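Local coordinates for protein GDP-L-fucose synthase (Campylobacter jejuni subsp. jejuni serotype O:2, PDB 7M13) that acts as a GDP-D-glycero-L-gluco-heptose synthase of capsular polysaccharide biosynthesis, an NADPH-binding enzyme of the NAD(P)-dependent epimerase/dehydratase family related to GDP-L-fucose synthases, at residues B[63-71]-B[83-94]; B[115-125]-B[315-323]. All coordinates share one frame; numbering follows the deposited sequence.

Contact 1: residues B[63-71]-B[83-94]. With NAP (NADP nicotinamide-adenine-dinucleotide phosphate), chain E.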
loop_
_atom_site.group_PDB
_atom_site.type_symbol
_atom_site.label_atom_id
_atom_site.label_comp_id
_atom_site.label_asym_id
_atom_site.label_seq_id
_atom_site.Cartn_x
_atom_site.Cartn_y
_atom_site.Cartn_z
ATOM N N TYR B 63 -0.171 19.818 -15.706
ATOM C CA TYR B 63 0.380 19.800 -14.327
ATOM C C TYR B 63 -0.766 19.457 -13.403
ATOM O O TYR B 63 -1.916 19.913 -13.580
ATOM C CB TYR B 63 1.007 21.154 -13.959
ATOM C CG TYR B 63 2.199 21.419 -14.820
ATOM C CD1 TYR B 63 3.451 20.964 -14.481
ATOM C CD2 TYR B 63 2.079 22.144 -15.991
ATOM C CE1 TYR B 63 4.542 21.165 -15.296
ATOM C CE2 TYR B 63 3.160 22.356 -16.825
ATOM C CZ TYR B 63 4.400 21.861 -16.481
ATOM O OH TYR B 63 5.477 22.051 -17.307
ATOM N N VAL B 64 -0.495 18.625 -12.400
ATOM C CA VAL B 64 -1.501 18.179 -11.423
ATOM C C VAL B 64 -0.992 18.418 -10.002
ATOM O O VAL B 64 0.152 17.999 -9.665
ATOM C CB VAL B 64 -1.811 16.686 -11.637
ATOM C CG1 VAL B 64 -2.756 16.180 -10.566
ATOM C CG2 VAL B 64 -2.383 16.420 -13.039
ATOM N N PHE B 65 -1.801 19.070 -9.176
ATOM C CA PHE B 65 -1.644 19.105 -7.703
ATOM C C PHE B 65 -2.710 18.240 -7.095
ATOM O O PHE B 65 -3.916 18.559 -7.230
ATOM C CB PHE B 65 -1.692 20.531 -7.172
ATOM C CG PHE B 65 -0.596 21.434 -7.666
ATOM C CD1 PHE B 65 0.583 21.560 -6.948
ATOM C CD2 PHE B 65 -0.773 22.264 -8.763
ATOM C CE1 PHE B 65 1.605 22.389 -7.371
ATOM C CE2 PHE B 65 0.249 23.101 -9.170
ATOM C CZ PHE B 65 1.417 23.197 -8.450
ATOM N N LEU B 66 -2.305 17.129 -6.488
ATOM C CA LEU B 66 -3.270 16.145 -5.969
ATOM C C LEU B 66 -3.497 16.436 -4.494
ATOM O O LEU B 66 -2.691 15.931 -3.657
ATOM C CB LEU B 66 -2.737 14.747 -6.216
ATOM C CG LEU B 66 -3.608 13.623 -5.701
ATOM C CD1 LEU B 66 -5.074 13.850 -6.052
ATOM C CD2 LEU B 66 -3.056 12.304 -6.208
ATOM N N THR B 67 -4.522 17.196 -4.140
ATOM C CA THR B 67 -4.771 17.536 -2.718
ATOM C C THR B 67 -5.970 16.787 -2.150
ATOM O O THR B 67 -6.124 16.802 -0.930
ATOM C CB THR B 67 -4.951 19.045 -2.461
ATOM O OG1 THR B 67 -6.318 19.432 -2.687
ATOM C CG2 THR B 67 -4.015 19.886 -3.285
ATOM N N ALA B 68 -6.783 16.140 -2.979
ATOM C CA ALA B 68 -8.025 15.514 -2.523
ATOM C C ALA B 68 -7.728 14.333 -1.593
ATOM O O ALA B 68 -6.818 13.548 -1.881
ATOM C CB ALA B 68 -8.804 15.054 -3.708
ATOM N N VAL B 69 -8.479 14.229 -0.524
ATOM C CA VAL B 69 -8.252 13.208 0.523
ATOM C C VAL B 69 -9.548 12.990 1.300
ATOM O O VAL B 69 -10.356 13.918 1.397
ATOM C CB VAL B 69 -7.086 13.611 1.439
ATOM C CG1 VAL B 69 -7.469 14.755 2.384
ATOM C CG2 VAL B 69 -6.574 12.423 2.211
ATOM N N LEU B 70 -9.710 11.777 1.835
ATOM C CA LEU B 70 -10.565 11.503 2.997
ATOM C C LEU B 70 -9.672 11.552 4.217
ATOM O O LEU B 70 -8.870 10.664 4.447
ATOM C CB LEU B 70 -11.222 10.132 2.870
ATOM C CG LEU B 70 -11.968 9.695 4.123
ATOM C CD1 LEU B 70 -13.069 10.670 4.477
ATOM C CD2 LEU B 70 -12.527 8.294 3.949
ATOM N N PRO B 71 -9.719 12.644 5.004
ATOM C CA PRO B 71 -8.782 12.798 6.102
ATOM C C PRO B 71 -9.124 11.925 7.310
ATOM O O PRO B 71 -10.259 11.611 7.487
ATOM C CB PRO B 71 -8.971 14.262 6.517
ATOM C CG PRO B 71 -10.364 14.602 6.092
ATOM C CD PRO B 71 -10.666 13.761 4.864
ATOM N N PHE B 83 -10.666 4.887 4.870
ATOM C CA PHE B 83 -9.398 5.641 4.791
ATOM C C PHE B 83 -8.463 5.002 3.769
ATOM O O PHE B 83 -7.691 5.706 3.090
ATOM C CB PHE B 83 -8.657 5.713 6.121
ATOM C CG PHE B 83 -9.375 6.498 7.168
ATOM C CD1 PHE B 83 -9.355 6.039 8.453
ATOM C CD2 PHE B 83 -10.030 7.672 6.871
ATOM C CE1 PHE B 83 -10.021 6.723 9.448
ATOM C CE2 PHE B 83 -10.718 8.347 7.872
ATOM C CZ PHE B 83 -10.686 7.876 9.148
ATOM N N ILE B 84 -8.423 3.678 3.747
ATOM C CA ILE B 84 -7.477 2.998 2.837
ATOM C C ILE B 84 -8.135 2.863 1.462
ATOM O O ILE B 84 -7.500 3.245 0.456
ATOM C CB ILE B 84 -6.905 1.686 3.402
ATOM C CG1 ILE B 84 -5.931 1.072 2.381
ATOM C CG2 ILE B 84 -7.947 0.679 3.872
ATOM C CD1 ILE B 84 -5.014 0.054 2.959
ATOM N N TYR B 85 -9.384 2.417 1.354
ATOM C CA TYR B 85 -9.988 2.270 0.011
ATOM C C TYR B 85 -10.068 3.614 -0.733
ATOM O O TYR B 85 -9.650 3.693 -1.901
ATOM C CB TYR B 85 -11.348 1.587 0.109
ATOM C CG TYR B 85 -12.068 1.534 -1.211
ATOM C CD1 TYR B 85 -11.637 0.701 -2.229
ATOM C CD2 TYR B 85 -13.102 2.383 -1.497
ATOM C CE1 TYR B 85 -12.255 0.664 -3.472
ATOM C CE2 TYR B 85 -13.734 2.373 -2.731
ATOM C CZ TYR B 85 -13.316 1.502 -3.725
ATOM O OH TYR B 85 -13.928 1.511 -4.952
ATOM N N GLU B 86 -10.707 4.599 -0.140
ATOM C CA GLU B 86 -11.027 5.844 -0.862
ATOM C C GLU B 86 -9.723 6.509 -1.284
ATOM O O GLU B 86 -9.611 6.987 -2.419
ATOM C CB GLU B 86 -11.950 6.729 -0.031
ATOM C CG GLU B 86 -13.334 6.125 0.065
ATOM C CD GLU B 86 -14.397 7.027 0.647
ATOM O OE1 GLU B 86 -14.276 8.269 0.498
ATOM O OE2 GLU B 86 -15.359 6.468 1.248
ATOM N N ASN B 87 -8.754 6.580 -0.358
ATOM C CA ASN B 87 -7.498 7.303 -0.658
ATOM C C ASN B 87 -6.684 6.509 -1.674
ATOM O O ASN B 87 -6.108 7.111 -2.564
ATOM C CB ASN B 87 -6.740 7.660 0.620
ATOM C CG ASN B 87 -7.501 8.734 1.384
ATOM O OD1 ASN B 87 -7.843 9.791 0.811
ATOM N ND2 ASN B 87 -7.746 8.510 2.657
ATOM N N LEU B 88 -6.637 5.180 -1.558
ATOM C CA LEU B 88 -5.955 4.413 -2.639
ATOM C C LEU B 88 -6.636 4.676 -3.980
ATOM O O LEU B 88 -5.944 4.794 -4.984
ATOM C CB LEU B 88 -5.929 2.908 -2.328
ATOM C CG LEU B 88 -5.013 2.452 -1.209
ATOM C CD1 LEU B 88 -5.154 0.956 -1.011
ATOM C CD2 LEU B 88 -3.562 2.820 -1.468
ATOM N N MET B 89 -7.970 4.695 -4.049
ATOM C CA MET B 89 -8.648 4.903 -5.338
ATOM C C MET B 89 -8.332 6.310 -5.887
ATOM O O MET B 89 -8.012 6.414 -7.083
ATOM C CB MET B 89 -10.153 4.689 -5.274
ATOM C CG MET B 89 -10.570 3.216 -4.985
ATOM S SD MET B 89 -9.988 2.054 -6.231
ATOM C CE MET B 89 -10.707 2.796 -7.684
ATOM N N ILE B 90 -8.405 7.331 -5.060
ATOM C CA ILE B 90 -8.100 8.710 -5.502
ATOM C C ILE B 90 -6.678 8.732 -6.069
ATOM O O ILE B 90 -6.427 9.231 -7.167
ATOM C CB ILE B 90 -8.315 9.705 -4.362
ATOM C CG1 ILE B 90 -9.801 9.811 -4.017
ATOM C CG2 ILE B 90 -7.730 11.049 -4.776
ATOM C CD1 ILE B 90 -10.062 10.554 -2.739
ATOM N N GLN B 91 -5.742 8.262 -5.266
ATOM C CA GLN B 91 -4.309 8.249 -5.620
ATOM C C GLN B 91 -4.125 7.489 -6.930
ATOM O O GLN B 91 -3.461 8.004 -7.888
ATOM C CB GLN B 91 -3.465 7.618 -4.511
ATOM C CG GLN B 91 -3.424 8.436 -3.222
ATOM C CD GLN B 91 -2.979 7.687 -1.992
ATOM O OE1 GLN B 91 -3.161 8.210 -0.881
ATOM N NE2 GLN B 91 -2.493 6.470 -2.145
ATOM N N ASN B 92 -4.649 6.274 -7.009
ATOM C CA ASN B 92 -4.374 5.393 -8.160
ATOM C C ASN B 92 -5.027 6.007 -9.404
ATOM O O ASN B 92 -4.410 6.049 -10.483
ATOM C CB ASN B 92 -4.914 3.991 -7.912
ATOM C CG ASN B 92 -4.139 3.222 -6.867
ATOM O OD1 ASN B 92 -3.098 3.663 -6.414
ATOM N ND2 ASN B 92 -4.703 2.087 -6.503
ATOM N N ASN B 93 -6.259 6.464 -9.267
ATOM C CA ASN B 93 -6.975 7.009 -10.444
ATOM C C ASN B 93 -6.253 8.254 -10.971
ATOM O O ASN B 93 -6.042 8.360 -12.190
ATOM C CB ASN B 93 -8.414 7.334 -10.082
ATOM C CG ASN B 93 -9.299 6.118 -9.854
ATOM O OD1 ASN B 93 -8.979 5.026 -10.307
ATOM N ND2 ASN B 93 -10.398 6.350 -9.153
ATOM N N VAL B 94 -5.839 9.166 -10.097
ATOM C CA VAL B 94 -5.234 10.433 -10.590
ATOM C C VAL B 94 -3.813 10.156 -11.081
ATOM O O VAL B 94 -3.442 10.617 -12.157
ATOM C CB VAL B 94 -5.286 11.500 -9.489
ATOM C CG1 VAL B 94 -4.473 12.723 -9.843
ATOM C CG2 VAL B 94 -6.737 11.851 -9.196
HETATM P PA NAP E . -9.071 18.927 2.927
HETATM O O1A NAP E . -9.565 17.840 3.835
HETATM O O2A NAP E . -9.201 20.348 3.418
HETATM O O5B NAP E . -9.779 18.887 1.526
HETATM C C5B NAP E . -9.889 17.665 0.798
HETATM C C4B NAP E . -10.679 17.969 -0.436
HETATM O O4B NAP E . -10.713 16.757 -1.227
HETATM C C3B NAP E . -12.146 18.375 -0.180
HETATM O O3B NAP E . -12.419 19.609 -0.833
HETATM C C2B NAP E . -12.943 17.192 -0.719
HETATM O O2B NAP E . -14.170 17.565 -1.347
HETATM C C1B NAP E . -12.004 16.640 -1.786
HETATM N N9A NAP E . -12.283 15.248 -2.068
HETATM C C8A NAP E . -12.231 14.190 -1.213
HETATM N N7A NAP E . -12.656 13.063 -1.732
HETATM C C5A NAP E . -13.024 13.406 -3.016
HETATM C C6A NAP E . -13.568 12.650 -4.069
HETATM N N6A NAP E . -13.887 11.354 -3.977
HETATM N N1A NAP E . -13.829 13.310 -5.220
HETATM C C2A NAP E . -13.541 14.616 -5.303
HETATM N N3A NAP E . -13.036 15.426 -4.372
HETATM C C4A NAP E . -12.806 14.750 -3.239
HETATM O O3 NAP E . -7.540 18.635 2.575
HETATM P PN NAP E . -6.247 19.364 3.127
HETATM O O1N NAP E . -6.347 19.432 4.601
HETATM O O2N NAP E . -6.088 20.602 2.337
HETATM O O5D NAP E . -5.114 18.298 2.715
HETATM C C5D NAP E . -4.437 18.404 1.484
HETATM C C4D NAP E . -3.423 17.298 1.422
HETATM O O4D NAP E . -2.438 17.475 2.476
HETATM C C3D NAP E . -3.995 15.884 1.596
HETATM O O3D NAP E . -3.275 14.942 0.789
HETATM C C2D NAP E . -3.768 15.651 3.063
HETATM O O2D NAP E . -3.791 14.276 3.434
HETATM C C1D NAP E . -2.411 16.291 3.270
HETATM N N1N NAP E . -2.184 16.607 4.698
HETATM C C2N NAP E . -2.980 17.488 5.375
HETATM C C3N NAP E . -2.808 17.693 6.702
HETATM C C7N NAP E . -3.652 18.629 7.492
HETATM O O7N NAP E . -3.320 18.894 8.665
HETATM N N7N NAP E . -4.724 19.150 6.901
HETATM C C4N NAP E . -1.730 17.028 7.406
HETATM C C5N NAP E . -0.900 16.143 6.619
HETATM C C6N NAP E . -1.183 15.912 5.374
HETATM P P2B NAP E . -15.474 17.907 -0.453
HETATM O O1X NAP E . -15.189 19.285 0.077
HETATM O O2X NAP E . -15.660 16.869 0.563
HETATM O O3X NAP E . -16.626 17.879 -1.475
HETATM O O HOH W 1 -6.516 10.722 -1.542
#
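Leu70 meets the N-terminal part of helix 80-100 with its branched end: CD2 stands obliquely off the Phe83 ring, 3.9 Å from Phe83 CD2, the two side chains crossing at about a right angle, and also touches the carboxylate end of Glu86. Phe83 CE2 comes to 3.3 Å from Pro71 O, which lies obliquely to the ring. One turn on from Phe83, Asn87 binds the backbone of Leu70 twice, OD1 accepting from Leu70 N at 2.9 Å and ND2 donating to Leu70 O at 3.0 Å, both in the carbonyl plane on a lone pair. ND2 also reaches back to Phe83 O, and a water joins OD1 to Ala68 O, so both ends of this buried amide are used and its flip is fixed; asparagine suits the place because it donates and accepts at once. The segments belong to a beta-alpha-beta unit of the Rossmann fold, strand 63-66 running antiparallel to helix 83-94 (173°) with their axes 10.7 Å apart. Leu66 reaches across that spacing, its branched end long enough to meet two helix side chains. With CG anti to its backbone N (chi1 178°), it meets Val94 tip to tip, CD2 lying 3.9 Å from Val94 CG1, while CD1 touches Ile90 CG2; Val64 CG1 adds to the same apolar layer. Beyond the strand the chain turns to NADP: Val69 N makes a weak hydrogen bond to ribose O4B, and Ile90 CD1 lies 3.7 Å from adenine N7A.

Contact 2: residues B[115-125]-B[315-323]. With EDO (1,2-ethanediol), chain H.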
loop_
_atom_site.group_PDB
_atom_site.type_symbol
_atom_site.label_atom_id
_atom_site.label_comp_id
_atom_site.label_asym_id
_atom_site.label_seq_id
_atom_site.Cartn_x
_atom_site.Cartn_y
_atom_site.Cartn_z
ATOM N N TYR B 115 4.877 7.594 8.711
ATOM C CA TYR B 115 6.099 7.268 9.451
ATOM C C TYR B 115 5.785 6.433 10.678
ATOM O O TYR B 115 4.726 6.581 11.294
ATOM C CB TYR B 115 6.871 8.537 9.815
ATOM C CG TYR B 115 7.524 9.207 8.646
ATOM C CD1 TYR B 115 8.498 8.601 7.863
ATOM C CD2 TYR B 115 7.172 10.511 8.324
ATOM C CE1 TYR B 115 9.105 9.267 6.808
ATOM C CE2 TYR B 115 7.776 11.188 7.281
ATOM C CZ TYR B 115 8.729 10.557 6.507
ATOM O OH TYR B 115 9.320 11.214 5.478
ATOM N N PRO B 116 6.748 5.603 11.122
ATOM C CA PRO B 116 6.563 4.777 12.312
ATOM C C PRO B 116 6.202 5.633 13.532
ATOM O O PRO B 116 6.793 6.688 13.704
ATOM C CB PRO B 116 7.907 4.090 12.528
ATOM C CG PRO B 116 8.544 4.064 11.140
ATOM C CD PRO B 116 8.066 5.362 10.498
ATOM N N GLU B 117 5.277 5.153 14.367
ATOM C CA GLU B 117 4.831 5.875 15.583
ATOM C C GLU B 117 6.063 6.217 16.442
ATOM O O GLU B 117 6.143 7.336 16.938
ATOM C CB GLU B 117 3.854 4.966 16.332
ATOM C CG GLU B 117 3.362 5.551 17.641
ATOM C CD GLU B 117 2.192 4.782 18.229
ATOM O OE1 GLU B 117 2.117 3.569 18.004
ATOM O OE2 GLU B 117 1.384 5.410 18.916
ATOM N N ASN B 118 6.995 5.294 16.551
ATOM C CA ASN B 118 8.108 5.447 17.527
ATOM C C ASN B 118 9.393 5.855 16.806
ATOM O O ASN B 118 10.472 5.817 17.448
ATOM C CB ASN B 118 8.280 4.173 18.346
ATOM C CG ASN B 118 7.130 3.935 19.304
ATOM O OD1 ASN B 118 6.618 4.867 19.920
ATOM N ND2 ASN B 118 6.684 2.695 19.395
ATOM N N ALA B 119 9.314 6.349 15.572
ATOM C CA ALA B 119 10.536 6.832 14.888
ATOM C C ALA B 119 11.056 8.100 15.579
ATOM O O ALA B 119 10.286 8.877 16.137
ATOM C CB ALA B 119 10.279 7.075 13.416
ATOM N N LYS B 120 12.361 8.288 15.521
ATOM C CA LYS B 120 13.031 9.434 16.170
ATOM C C LYS B 120 12.612 10.743 15.497
ATOM O O LYS B 120 12.579 10.831 14.267
ATOM C CB LYS B 120 14.538 9.246 16.061
ATOM C CG LYS B 120 15.345 10.434 16.558
ATOM C CD LYS B 120 16.828 10.279 16.446
ATOM C CE LYS B 120 17.539 11.547 16.854
ATOM N NZ LYS B 120 17.478 12.555 15.774
ATOM N N ASN B 121 12.364 11.761 16.303
ATOM C CA ASN B 121 12.269 13.147 15.798
ATOM C C ASN B 121 13.655 13.764 15.786
ATOM O O ASN B 121 14.462 13.520 16.699
ATOM C CB ASN B 121 11.352 13.988 16.670
ATOM C CG ASN B 121 9.910 13.568 16.588
ATOM O OD1 ASN B 121 9.353 13.500 15.501
ATOM N ND2 ASN B 121 9.300 13.328 17.740
ATOM N N PRO B 122 13.960 14.629 14.806
ATOM C CA PRO B 122 13.054 14.941 13.703
ATOM C C PRO B 122 13.047 13.802 12.681
ATOM O O PRO B 122 14.048 13.143 12.457
ATOM C CB PRO B 122 13.626 16.239 13.147
ATOM C CG PRO B 122 15.125 16.087 13.393
ATOM C CD PRO B 122 15.213 15.401 14.734
ATOM N N LEU B 123 11.894 13.612 12.030
ATOM C CA LEU B 123 11.682 12.461 11.124
ATOM C C LEU B 123 12.379 12.681 9.794
ATOM O O LEU B 123 12.086 13.686 9.099
ATOM C CB LEU B 123 10.181 12.297 10.890
ATOM C CG LEU B 123 9.365 11.993 12.129
ATOM C CD1 LEU B 123 7.895 12.284 11.876
ATOM C CD2 LEU B 123 9.592 10.544 12.546
ATOM N N LYS B 124 13.288 11.788 9.425
ATOM C CA LYS B 124 13.951 11.770 8.117
ATOM C C LYS B 124 13.084 10.982 7.146
ATOM O O LYS B 124 12.423 10.025 7.549
ATOM C CB LYS B 124 15.320 11.133 8.282
ATOM C CG LYS B 124 16.292 11.907 9.160
ATOM C CD LYS B 124 17.696 11.308 9.122
ATOM C CE LYS B 124 18.401 11.396 7.792
ATOM N NZ LYS B 124 19.753 10.783 7.837
ATOM N N GLU B 125 13.251 11.279 5.876
ATOM C CA GLU B 125 12.501 10.566 4.804
ATOM C C GLU B 125 12.798 9.067 4.917
ATOM O O GLU B 125 11.906 8.246 4.620
ATOM C CB GLU B 125 12.864 11.204 3.480
ATOM C CG GLU B 125 12.251 12.577 3.291
ATOM C CD GLU B 125 13.077 13.779 3.745
ATOM O OE1 GLU B 125 14.139 13.566 4.431
ATOM O OE2 GLU B 125 12.709 14.941 3.405
ATOM N N MET B 315 1.754 11.843 20.427
ATOM C CA MET B 315 3.244 11.742 20.419
ATOM C C MET B 315 3.821 12.909 19.612
ATOM O O MET B 315 3.156 13.359 18.669
ATOM C CB MET B 315 3.734 10.419 19.827
ATOM C CG MET B 315 3.858 9.316 20.866
ATOM S SD MET B 315 4.452 7.766 20.145
ATOM C CE MET B 315 6.215 7.925 20.425
ATOM N N ASP B 316 4.969 13.430 20.040
ATOM C CA ASP B 316 5.645 14.558 19.361
ATOM C C ASP B 316 5.928 14.100 17.922
ATOM O O ASP B 316 6.297 12.930 17.744
ATOM C CB ASP B 316 6.916 14.958 20.109
ATOM C CG ASP B 316 6.724 15.539 21.507
ATOM O OD1 ASP B 316 5.557 15.662 21.973
ATOM O OD2 ASP B 316 7.757 15.902 22.106
ATOM N N ARG B 317 5.709 14.956 16.923
ATOM C CA ARG B 317 6.054 14.674 15.509
ATOM C C ARG B 317 6.629 15.945 14.923
ATOM O O ARG B 317 5.947 16.977 14.964
ATOM C CB ARG B 317 4.863 14.263 14.626
ATOM C CG ARG B 317 4.081 13.084 15.162
ATOM C CD ARG B 317 4.987 11.872 15.078
ATOM N NE ARG B 317 4.660 11.084 13.916
ATOM C CZ ARG B 317 5.194 9.901 13.655
ATOM N NH1 ARG B 317 4.745 9.217 12.622
ATOM N NH2 ARG B 317 6.160 9.419 14.416
ATOM N N LEU B 318 7.821 15.865 14.352
ATOM C CA LEU B 318 8.477 17.023 13.726
ATOM C C LEU B 318 9.258 16.487 12.545
ATOM O O LEU B 318 10.090 15.582 12.775
ATOM C CB LEU B 318 9.434 17.649 14.757
ATOM C CG LEU B 318 10.393 18.704 14.220
ATOM C CD1 LEU B 318 9.638 19.871 13.632
ATOM C CD2 LEU B 318 11.340 19.161 15.318
ATOM N N MET B 319 9.055 17.069 11.372
ATOM C CA MET B 319 9.841 16.686 10.173
ATOM C C MET B 319 11.273 17.209 10.255
ATOM O O MET B 319 11.479 18.372 10.600
ATOM C CB MET B 319 9.222 17.231 8.893
ATOM C CG MET B 319 7.868 16.670 8.522
ATOM S SD MET B 319 7.782 14.886 8.657
ATOM C CE MET B 319 6.205 14.660 7.834
ATOM N N ASP B 320 12.229 16.422 9.792
ATOM C CA ASP B 320 13.565 16.901 9.386
ATOM C C ASP B 320 13.405 17.453 7.971
ATOM O O ASP B 320 13.042 16.649 7.089
ATOM C CB ASP B 320 14.572 15.758 9.458
ATOM C CG ASP B 320 16.004 16.215 9.250
ATOM O OD1 ASP B 320 16.203 17.204 8.527
ATOM O OD2 ASP B 320 16.906 15.619 9.842
ATOM N N CYS B 321 13.547 18.763 7.794
ATOM C CA CYS B 321 13.394 19.432 6.485
ATOM C C CYS B 321 14.751 19.707 5.844
ATOM O O CYS B 321 14.838 20.568 4.949
ATOM C CB CYS B 321 12.569 20.688 6.648
ATOM S SG CYS B 321 10.831 20.306 7.018
ATOM N N SER B 322 15.812 19.030 6.260
ATOM C CA SER B 322 17.154 19.227 5.656
ATOM C C SER B 322 17.126 18.996 4.138
ATOM O O SER B 322 17.781 19.730 3.370
ATOM C CB SER B 322 18.199 18.361 6.326
ATOM O OG SER B 322 18.273 18.651 7.715
ATOM N N LYS B 323 16.366 18.005 3.646
ATOM C CA LYS B 323 16.427 17.656 2.214
ATOM C C LYS B 323 15.753 18.771 1.400
ATOM O O LYS B 323 16.327 19.222 0.417
ATOM C CB LYS B 323 15.775 16.294 2.010
ATOM C CG LYS B 323 15.691 15.805 0.594
ATOM C CD LYS B 323 14.923 14.476 0.609
ATOM C CE LYS B 323 14.884 13.725 -0.684
ATOM N NZ LYS B 323 14.324 12.383 -0.387
HETATM C C1 EDO H . 13.980 4.799 12.527
HETATM O O1 EDO H . 14.438 3.621 13.162
HETATM C C2 EDO H . 14.409 6.018 13.260
HETATM O O2 EDO H . 13.874 6.098 14.542
HETATM O O HOH W 2 8.167 10.769 15.943
HETATM O O HOH W 3 15.165 15.897 5.402
#
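The guanidinium of Arg317 carries Leu123 CD1 over the centre of one face, 3.9 Å above the plane, while carbonyl oxygens take its edge. NH2 donates to Pro116 O at 2.9 Å, nearly straight (163°), and NH1 to Tyr115 O at 3.0 Å, from above that carbonyl's plane. Where several backbone carbonyls converge (Gly112 O is a further partner of NH1), this flat cation offers N-H groups in one plane; bends at chi2 and chi3 bring it there. Pro116 O also receives Ala119 N, from the opposite face, closing a type I turn. Met319 CE lies at the edge of the Tyr115 ring, near its plane, and the flexible thioether puts SD in an oblique Met-aromatic contact, 5.1 Å from the centroid. Asn121 bridges two backbone groups of 315-323, ND2 donating to Asp316 O and OD1 accepting from Leu318 N. After the cis peptide before Pro122, Leu123 forms a single beta bridge with Met319: its N binds Leu318 O at 2.8 Å, and its O receives Asp320 N. Tyr115 and Met319 both pack on Val166 of strand 162-171, Tyr115 OH bonds Asn278 of strand 277-278, and Met319 N bonds Glu243 of strand 241-246, just before helix 322-326.

How the contacts relate
Contact 1 closes before contact 2 opens along the chain, and strand 105-111 joins them, since it follows helix 80-100 and leads into the loop holding 115-125. The two do not touch: their centres lie 23 Å apart and their nearest atoms about 13 Å. NADP lies against contact 1, with its nicotinamide end extending toward contact 2. Contact 1 borders its adenine and ribose directly, whereas contact 2 stays farther off, the side chain of Met319 being about 7 Å from the cofactor. That same side chain is about 7 Å from that of Ser111, predicted to matter for catalysis, while Asn87 of contact 1 lies about 4 Å, side chain to side chain, from Phe140, the predicted proton donor/acceptor position.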